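Local coordinates for protein SusD homolog (Bacteroides thetaiotaomicron, PDB 3SGH) that probably binds glycans at the cell surface as a SusD-like outer-membrane lipoprotein of a polysaccharide-uptake system, at residues A[292-295]-A[296-299]; A[380-383]-A[384-387]; A[422-425]-A[426-430]. All blocks are in the same frame, centred on the assembly; numbering follows the deposited sequence.

Contacts 1 and 2 lie near the surface in irregular parts of the chain, whereas contact 3 is buried, its centre about 6 Å from the centre of the chain, at the start of helix 424-432. Contacts 1 and 2 touch: the Tyr298 and His382 rings meet with their planes at about 60°, and Val297 CG1 comes within 3.6 Å of His382 CE1. Contact 3 meets neither; its nearest atoms are about 9 Å from those of contact 2. The chemistry follows the setting. Weak backbone bonds hold contact 1, a short 3-10 turn and buried polar groups make contact 2, and regular helical bonds with selenium, indole and guanidinium packing make contact 3.

Contact 1: residues A[292-295]-A[296-299]; sequences IPEP and TVYA
Glu294 meets Val297 where the chain bends into a type I beta turn from Thr296 to Ala299. The side chains touch through Glu294 CB and Val297 CG2, 3.7 Å apart. Val297 CG1 stands anti to the backbone N (chi1 167°), which leaves CG2 to face the glutamate. The backbone bonds are all weak. Glu294 O accepts from Val297 N at 3.2 Å with an N-H...O angle of only 123°, and from Tyr298 N at 3.5 Å; Tyr298 N is also weakly bonded to Pro295 O. The type I turn is closed by another weak bond, from Ala299 N to Thr296 O, at 3.4 Å. The Glu294 side chain bends at chi2 (-69°), and a water bridges its carboxylate to the backbone: it donates to Glu294 OE1 at 2.8 Å and accepts from Thr296 N at 3.2 Å. Farther out, Glu291 bonds the Tyr298 hydroxyl, while Asn55 and Arg250 bond the carbonyls of Pro293 and Ala299, so this loop before strand 314-317 is tied to the surrounding chain before the turn and at its last residue. Tyr301 packs edge-to-face with Tyr298, and Val297 CG1 sits 4.0 Å above the plane of the Tyr298 ring, over its centre.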
ATOM      1  N   ILE A 292      20.877  -1.339 -16.525  1.00 16.28           N
ATOM      2  CA  ILE A 292      19.973  -2.500 -16.232  1.00 16.29           C
ATOM      3  C   ILE A 292      20.256  -2.949 -14.793  1.00 16.63           C
ATOM      4  O   ILE A 292      21.405  -3.121 -14.426  1.00 17.10           O
ATOM      5  CB  ILE A 292      20.241  -3.671 -17.225  1.00 16.96           C
ATOM      6  CG1 ILE A 292      19.766  -3.291 -18.624  1.00 19.45           C
ATOM      7  CG2 ILE A 292      19.596  -4.926 -16.755  1.00 14.87           C
ATOM      8  CD1 ILE A 292      20.322  -4.150 -19.753  1.00 20.67           C
ATOM      9  N   PRO A 293      19.218  -3.142 -13.963  1.00 16.85           N
ATOM     10  CA  PRO A 293      19.406  -3.468 -12.552  1.00 16.55           C
ATOM     11  C   PRO A 293      19.987  -4.881 -12.445  1.00 16.74           C
ATOM     12  O   PRO A 293      19.490  -5.772 -13.105  1.00 16.52           O
ATOM     13  CB  PRO A 293      17.981  -3.407 -11.970  1.00 16.51           C
ATOM     14  CG  PRO A 293      17.196  -2.654 -12.895  1.00 18.63           C
ATOM     15  CD  PRO A 293      17.806  -2.906 -14.260  1.00 17.45           C
ATOM     16  N   GLU A 294      21.044  -5.028 -11.657  1.00 17.10           N
ATOM     17  CA  GLU A 294      21.723  -6.292 -11.373  1.00 18.13           C
ATOM     18  C   GLU A 294      21.805  -6.557  -9.876  1.00 17.34           C
ATOM     19  O   GLU A 294      22.327  -5.709  -9.111  1.00 17.89           O
ATOM     20  CB  GLU A 294      23.140  -6.297 -11.945  1.00 19.11           C
ATOM     21  CG  GLU A 294      23.187  -6.381 -13.443  1.00 21.83           C
ATOM     22  CD  GLU A 294      22.742  -7.718 -13.980  1.00 29.09           C
ATOM     23  OE1 GLU A 294      22.628  -8.692 -13.197  1.00 30.27           O
ATOM     24  OE2 GLU A 294      22.505  -7.778 -15.209  1.00 33.05           O
ATOM     25  N   PRO A 295      21.371  -7.751  -9.443  1.00 17.04           N
ATOM     26  CA  PRO A 295      21.401  -8.040  -8.013  1.00 16.61           C
ATOM     27  C   PRO A 295      22.758  -7.879  -7.331  1.00 16.65           C
ATOM     28  O   PRO A 295      22.807  -7.350  -6.245  1.00 16.32           O
ATOM     29  CB  PRO A 295      20.925  -9.489  -7.929  1.00 17.28           C
ATOM     30  CG  PRO A 295      20.071  -9.668  -9.102  1.00 18.83           C
ATOM     31  CD  PRO A 295      20.724  -8.846 -10.198  1.00 16.94           C
ATOM     32  N   THR A 296      23.829  -8.378  -7.940  1.00 17.58           N
ATOM     33  CA  THR A 296      25.121  -8.357  -7.272  1.00 19.48           C
ATOM     34  C   THR A 296      25.684  -6.938  -7.138  1.00 18.82           C
ATOM     35  O   THR A 296      26.370  -6.634  -6.154  1.00 19.63           O
ATOM     36  CB  THR A 296      26.136  -9.249  -7.994  1.00 20.19           C
ATOM     37  OG1 THR A 296      26.335  -8.735  -9.325  1.00 24.30           O
ATOM     38  CG2 THR A 296      25.615 -10.695  -8.047  1.00 21.48           C
ATOM     39  N   VAL A 297      25.349  -6.080  -8.085  1.00 17.62           N
ATOM     40  CA  VAL A 297      25.791  -4.671  -8.087  1.00 17.94           C
ATOM     41  C   VAL A 297      25.277  -3.920  -6.845  1.00 16.93           C
ATOM     42  O   VAL A 297      26.013  -3.132  -6.252  1.00 16.22           O
ATOM     43  CB  VAL A 297      25.347  -3.976  -9.411  1.00 17.37           C
ATOM     44  CG1 VAL A 297      25.479  -2.477  -9.353  1.00 19.03           C
ATOM     45  CG2 VAL A 297      26.173  -4.589 -10.595  1.00 18.99           C
ATOM     46  N   TYR A 298      24.031  -4.222  -6.460  1.00 16.69           N
ATOM     47  CA  TYR A 298      23.345  -3.534  -5.390  1.00 16.24           C
ATOM     48  C   TYR A 298      23.319  -4.311  -4.074  1.00 16.38           C
ATOM     49  O   TYR A 298      22.668  -3.920  -3.104  1.00 16.62           O
ATOM     50  CB  TYR A 298      21.955  -3.139  -5.866  1.00 15.82           C
ATOM     51  CG  TYR A 298      21.991  -2.013  -6.908  1.00 14.27           C
ATOM     52  CD1 TYR A 298      22.551  -0.756  -6.590  1.00 14.11           C
ATOM     53  CD2 TYR A 298      21.477  -2.192  -8.172  1.00 16.38           C
ATOM     54  CE1 TYR A 298      22.585   0.280  -7.541  1.00 16.49           C
ATOM     55  CE2 TYR A 298      21.509  -1.147  -9.141  1.00 14.23           C
ATOM     56  CZ  TYR A 298      22.061   0.089  -8.794  1.00 13.76           C
ATOM     57  OH  TYR A 298      22.041   1.133  -9.738  1.00 17.63           O
ATOM     58  N   ALA A 299      24.076  -5.396  -4.006  1.00 16.94           N
ATOM     59  CA  ALA A 299      24.013  -6.289  -2.853  1.00 16.88           C
ATOM     60  C   ALA A 299      24.322  -5.576  -1.531  1.00 15.85           C
ATOM     61  O   ALA A 299      23.739  -5.905  -0.503  1.00 16.84           O
ATOM     62  CB  ALA A 299      24.957  -7.538  -3.060  1.00 17.65           C
TER
HETATM   63  O   HOH W   1      23.873  -9.570 -10.858  1.00 23.16           O

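Contact 2: residues A[380-383]-A[384-387]; sequences AGHT and GNNY
His382 and Asn385 lie side by side and point the same way, with the imidazole and amide planes 87° apart. Their closest side-chain approach, His382 ND1 to Asn385 ND2 at 3.6 Å, is not a bond between the two but is explained by a shared partner: each nitrogen is separately hydrogen-bonded to OD2 of Asp376, so one carboxylate oxygen gathers the two groups. Asn385 is placed by its first torsion, which sets CG anti to the carbonyl carbon (chi1 -66°) and carries the amide back alongside the histidine. Its CB then packs 3.2 Å from His382 O. The two ends of this buried amide are separately satisfied, since OD1 accepts from Ala290 N while ND2 also reaches Glu291 OE1; the rotation of the group is thereby fixed.

Asn386 turns its amide toward Thr383. With OD1 eclipsing CB-CA (chi2 0°), the flat group lies against the threonine, OD1 being 3.6 Å from Thr383 CA and ND2 3.8 Å from Thr383 CB. Its OD1 accepts from Asp376 N, so the same aspartate bonds His382 and Asn385 through its carboxylate and Asn386 through its backbone N.

Two backbone bonds carry the turn itself, Asn385 N to His382 O at 2.9 Å and Asn386 N to Thr383 O at 3.1 Å. Both are fairly straight at the hydrogen, yet each donor stands above the carbonyl plane of its acceptor. A water donates to Gly381 O at 2.8 Å and accepts from Gly384 N at 3.0 Å, bridging these two backbone groups. Successive bonds from residue i+3 back to residue i are the signature of a 3-10 turn, formed here in the long loop between helices 360-364 and 403-417.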
ATOM      1  N   ALA A 380      31.182   2.810  -9.200  1.00 22.55           N
ATOM      2  CA  ALA A 380      31.642   3.737 -10.213  1.00 22.10           C
ATOM      3  C   ALA A 380      30.719   3.728 -11.433  1.00 20.36           C
ATOM      4  O   ALA A 380      30.130   2.709 -11.813  1.00 19.44           O
ATOM      5  CB  ALA A 380      33.105   3.410 -10.641  1.00 22.68           C
ATOM      6  N   GLY A 381      30.609   4.881 -12.054  1.00 20.20           N
ATOM      7  CA  GLY A 381      29.839   4.987 -13.293  1.00 20.58           C
ATOM      8  C   GLY A 381      28.327   4.988 -13.072  1.00 19.99           C
ATOM      9  O   GLY A 381      27.580   4.681 -13.989  1.00 21.49           O
ATOM     10  N   HIS A 382      27.871   5.352 -11.867  1.00 19.47           N
ATOM     11  CA  HIS A 382      26.435   5.322 -11.547  1.00 18.87           C
ATOM     12  C   HIS A 382      25.803   6.706 -11.411  1.00 18.08           C
ATOM     13  O   HIS A 382      24.647   6.809 -10.944  1.00 18.19           O
ATOM     14  CB  HIS A 382      26.165   4.550 -10.245  1.00 18.15           C
ATOM     15  CG  HIS A 382      26.015   3.067 -10.418  1.00 19.89           C
ATOM     16  ND1 HIS A 382      25.145   2.322  -9.647  1.00 19.41           N
ATOM     17  CD2 HIS A 382      26.652   2.180 -11.228  1.00 19.77           C
ATOM     18  CE1 HIS A 382      25.228   1.047 -10.002  1.00 21.25           C
ATOM     19  NE2 HIS A 382      26.103   0.939 -10.990  1.00 19.20           N
ATOM     20  N   THR A 383      26.545   7.776 -11.736  1.00 19.01           N
ATOM     21  CA  THR A 383      26.000   9.125 -11.522  1.00 18.89           C
ATOM     22  C   THR A 383      24.791   9.467 -12.389  1.00 17.80           C
ATOM     23  O   THR A 383      24.116  10.436 -12.097  1.00 18.23           O
ATOM     24  CB  THR A 383      27.040  10.254 -11.635  1.00 19.97           C
ATOM     25  OG1 THR A 383      27.425  10.406 -13.010  1.00 21.72           O
ATOM     26  CG2 THR A 383      28.235   9.976 -10.728  1.00 21.38           C
ATOM     27  N   GLY A 384      24.499   8.667 -13.407  1.00 16.54           N
ATOM     28  CA  GLY A 384      23.259   8.785 -14.166  1.00 17.57           C
ATOM     29  C   GLY A 384      22.020   8.407 -13.353  1.00 17.53           C
ATOM     30  O   GLY A 384      20.889   8.680 -13.779  1.00 17.42           O
ATOM     31  N   ASN A 385      22.244   7.837 -12.159  1.00 16.36           N
ATOM     32  CA  ASN A 385      21.186   7.570 -11.212  1.00 16.28           C
ATOM     33  C   ASN A 385      20.899   8.731 -10.277  1.00 16.83           C
ATOM     34  O   ASN A 385      19.898   8.698  -9.558  1.00 15.73           O
ATOM     35  CB  ASN A 385      21.514   6.308 -10.388  1.00 15.82           C
ATOM     36  CG  ASN A 385      21.515   5.082 -11.236  1.00 17.30           C
ATOM     37  OD1 ASN A 385      20.671   4.955 -12.130  1.00 17.41           O
ATOM     38  ND2 ASN A 385      22.398   4.169 -10.962  1.00 17.72           N
ATOM     39  N   ASN A 386      21.758   9.758 -10.282  1.00 16.94           N
ATOM     40  CA  ASN A 386      21.583  10.861  -9.355  1.00 18.18           C
ATOM     41  C   ASN A 386      20.252  11.585  -9.622  1.00 17.68           C
ATOM     42  O   ASN A 386      19.800  11.673 -10.743  1.00 18.83           O
ATOM     43  CB  ASN A 386      22.736  11.866  -9.455  1.00 17.42           C
ATOM     44  CG  ASN A 386      24.080  11.327  -8.982  1.00 18.65           C
ATOM     45  OD1 ASN A 386      24.235  10.172  -8.560  1.00 17.56           O
ATOM     46  ND2 ASN A 386      25.069  12.211  -9.016  1.00 19.51           N
ATOM     47  N   TYR A 387      19.624  12.113  -8.575  1.00 17.84           N
ATOM     48  CA  TYR A 387      18.311  12.717  -8.716  1.00 16.68           C
ATOM     49  C   TYR A 387      18.113  13.899  -7.771  1.00 16.43           C
ATOM     50  O   TYR A 387      18.409  13.814  -6.584  1.00 16.95           O
ATOM     51  CB  TYR A 387      17.205  11.652  -8.571  1.00 16.48           C
ATOM     52  CG  TYR A 387      15.833  12.097  -9.074  1.00 16.70           C
ATOM     53  CD1 TYR A 387      15.493  12.048 -10.423  1.00 21.13           C
ATOM     54  CD2 TYR A 387      14.882  12.570  -8.181  1.00 19.39           C
ATOM     55  CE1 TYR A 387      14.238  12.488 -10.861  1.00 22.36           C
ATOM     56  CE2 TYR A 387      13.641  12.984  -8.610  1.00 20.29           C
ATOM     57  CZ  TYR A 387      13.327  12.946  -9.935  1.00 20.03           C
ATOM     58  OH  TYR A 387      12.085  13.379 -10.298  1.00 25.20           O
TER
HETATM   59  O   HOH W   2      25.288   6.107 -14.647  1.00 21.56           O

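Contact 3: residues A[422-425]-A[426-430]; sequences PMNG and WADFR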
ATOM      1  N   PRO A 422       3.323  -1.397   0.227  1.00 14.60           N
ATOM      2  CA  PRO A 422       3.557  -1.447  -1.225  1.00 14.99           C
ATOM      3  C   PRO A 422       2.755  -0.471  -2.042  1.00 13.94           C
ATOM      4  O   PRO A 422       3.170  -0.122  -3.140  1.00 15.98           O
ATOM      5  CB  PRO A 422       3.150  -2.856  -1.606  1.00 15.18           C
ATOM      6  CG  PRO A 422       2.187  -3.295  -0.582  1.00 16.98           C
ATOM      7  CD  PRO A 422       2.660  -2.608   0.733  1.00 15.76           C
HETATM    8  N   MSE A 423       1.606  -0.052  -1.514  1.00 13.92           N
HETATM    9  CA  MSE A 423       0.619   0.705  -2.266  1.00 13.92           C
HETATM   10  C   MSE A 423       0.443   2.158  -1.836  1.00 14.17           C
HETATM   11  O   MSE A 423       0.099   2.978  -2.667  1.00 14.18           O
HETATM   12  CB  MSE A 423      -0.728  -0.007  -2.247  1.00 13.06           C
HETATM   13  CG  MSE A 423      -1.875   0.696  -2.979  1.00 15.07           C
HETATM   14 SE   MSE A 423      -1.392   1.086  -4.784  0.75 11.95          SE
HETATM   15  CE  MSE A 423      -2.035  -0.592  -5.609  1.00 15.78           C
ATOM     16  N   ASN A 424       0.654   2.484  -0.564  1.00 14.50           N
ATOM     17  CA  ASN A 424       0.296   3.831  -0.070  1.00 15.28           C
ATOM     18  C   ASN A 424       0.899   4.955  -0.902  1.00 15.05           C
ATOM     19  O   ASN A 424       0.191   5.908  -1.333  1.00 14.58           O
ATOM     20  CB  ASN A 424       0.711   4.031   1.383  1.00 14.66           C
ATOM     21  CG  ASN A 424       0.346   5.390   1.873  1.00 17.15           C
ATOM     22  OD1 ASN A 424      -0.839   5.726   1.929  1.00 18.17           O
ATOM     23  ND2 ASN A 424       1.347   6.220   2.183  1.00 13.91           N
ATOM     24  N   GLY A 425       2.199   4.864  -1.125  1.00 12.96           N
ATOM     25  CA  GLY A 425       2.882   5.905  -1.895  1.00 14.29           C
ATOM     26  C   GLY A 425       2.337   6.079  -3.309  1.00 13.84           C
ATOM     27  O   GLY A 425       2.056   7.191  -3.740  1.00 14.87           O
ATOM     28  N   TRP A 426       2.204   4.955  -4.026  1.00 12.93           N
ATOM     29  CA  TRP A 426       1.790   4.997  -5.422  1.00 13.03           C
ATOM     30  C   TRP A 426       0.350   5.490  -5.521  1.00 13.87           C
ATOM     31  O   TRP A 426       0.008   6.242  -6.436  1.00 13.61           O
ATOM     32  CB  TRP A 426       1.932   3.629  -6.036  1.00 12.46           C
ATOM     33  CG  TRP A 426       1.701   3.629  -7.498  1.00 13.90           C
ATOM     34  CD1 TRP A 426       1.903   4.657  -8.366  1.00 15.64           C
ATOM     35  CD2 TRP A 426       1.311   2.507  -8.274  1.00 13.76           C
ATOM     36  NE1 TRP A 426       1.619   4.261  -9.619  1.00 14.41           N
ATOM     37  CE2 TRP A 426       1.240   2.941  -9.603  1.00 15.40           C
ATOM     38  CE3 TRP A 426       0.976   1.189  -7.970  1.00 15.05           C
ATOM     39  CZ2 TRP A 426       0.837   2.107 -10.647  1.00 16.58           C
ATOM     40  CZ3 TRP A 426       0.613   0.340  -9.004  1.00 14.58           C
ATOM     41  CH2 TRP A 426       0.564   0.817 -10.343  1.00 14.06           C
ATOM     42  N   ALA A 427      -0.483   5.046  -4.589  1.00 13.05           N
ATOM     43  CA  ALA A 427      -1.881   5.450  -4.584  1.00 13.10           C
ATOM     44  C   ALA A 427      -2.033   6.946  -4.296  1.00 13.82           C
ATOM     45  O   ALA A 427      -2.710   7.667  -5.057  1.00 13.92           O
ATOM     46  CB  ALA A 427      -2.697   4.637  -3.599  1.00 11.76           C
ATOM     47  N   ASP A 428      -1.383   7.436  -3.245  1.00 13.70           N
ATOM     48  CA  ASP A 428      -1.443   8.885  -2.901  1.00 13.43           C
ATOM     49  C   ASP A 428      -0.809   9.729  -4.007  1.00 14.09           C
ATOM     50  O   ASP A 428      -1.329  10.817  -4.360  1.00 14.84           O
ATOM     51  CB  ASP A 428      -0.807   9.199  -1.520  1.00 14.63           C
ATOM     52  CG  ASP A 428      -1.706   8.784  -0.328  1.00 17.32           C
ATOM     53  OD1 ASP A 428      -2.861   8.322  -0.551  1.00 15.01           O
ATOM     54  OD2 ASP A 428      -1.267   8.960   0.839  1.00 17.79           O
ATOM     55  N   PHE A 429       0.263   9.260  -4.619  1.00 13.49           N
ATOM     56  CA  PHE A 429       0.860  10.016  -5.712  1.00 14.07           C
ATOM     57  C   PHE A 429      -0.133  10.105  -6.927  1.00 14.57           C
ATOM     58  O   PHE A 429      -0.314  11.168  -7.520  1.00 15.06           O
ATOM     59  CB  PHE A 429       2.205   9.457  -6.130  1.00 14.91           C
ATOM     60  CG  PHE A 429       2.760  10.138  -7.377  1.00 15.75           C
ATOM     61  CD1 PHE A 429       3.312  11.406  -7.298  1.00 15.80           C
ATOM     62  CD2 PHE A 429       2.636   9.538  -8.620  1.00 16.38           C
ATOM     63  CE1 PHE A 429       3.758  12.049  -8.428  1.00 17.74           C
ATOM     64  CE2 PHE A 429       3.082  10.171  -9.779  1.00 16.90           C
ATOM     65  CZ  PHE A 429       3.651  11.442  -9.675  1.00 18.40           C
ATOM     66  N   ARG A 430      -0.743   8.983  -7.286  1.00 13.98           N
ATOM     67  CA  ARG A 430      -1.660   8.968  -8.424  1.00 14.90           C
ATOM     68  C   ARG A 430      -2.876   9.838  -8.119  1.00 15.16           C
ATOM     69  O   ARG A 430      -3.444  10.455  -9.021  1.00 16.00           O
ATOM     70  CB  ARG A 430      -2.093   7.535  -8.762  1.00 15.03           C
ATOM     71  CG  ARG A 430      -1.023   6.767  -9.495  1.00 14.65           C
ATOM     72  CD  ARG A 430      -1.501   5.334  -9.876  1.00 13.19           C
ATOM     73  NE  ARG A 430      -1.593   4.492  -8.709  1.00 13.94           N
ATOM     74  CZ  ARG A 430      -2.325   3.384  -8.616  1.00 15.06           C
ATOM     75  NH1 ARG A 430      -2.967   2.941  -9.675  1.00 15.12           N
ATOM     76  NH2 ARG A 430      -2.399   2.720  -7.459  1.00 15.00           N
TER
HETATM   77  O   HOH W   3       1.119   9.064   1.769  1.00 16.23           O
HETATM   78  O   HOH W   4      -2.926   5.643   0.180  1.00 24.14           O
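Met423, Asn424 and Gly425 offer their carbonyl oxygens to Ala427 N, Asp428 N and Phe429 N in three successive i to i+4 bonds, each 2.9 Å long, which open helix 424-432. Met423, present as selenomethionine, sets CG anti to its backbone N (chi1 179°) and bends at both later torsions, bringing SE 4.0 Å from Ala427 CB and equally far from Trp426 CE3. The selenium lies 5.1 Å from the centroid of the indole six-membered ring and 58° off its normal. It also meets the Arg430 guanidinium at its edge, 3.3 Å from NH2.

That guanidinium lies over an indole face, with Arg430 NE 3.2 Å above the Trp426 ring plane, offset toward the rim. NE bonds Trp426 O at 3.3 Å, and Arg430 N reaches the same oxygen from the opposite face of its plane. Arg455 O and Ser118 O take NH1 and NH2, so three hydrogen bonds set the orientation of the guanidinium.

Asn424 and Asp428 are joined through water rather than directly: one water accepts from Asn424 ND2 and donates to Asp428 OD2 at 2.6 Å. Lys414 and Arg431 form salt bridges with this carboxylate, which probably favours its ionised form. Selenium beside indole constitutes a Met-aromatic contact, here between the residue just before a helix and its first turn, the helix packing against helices 100-120, 181-198 and 403-417 in the helical core of the SusD-like fold.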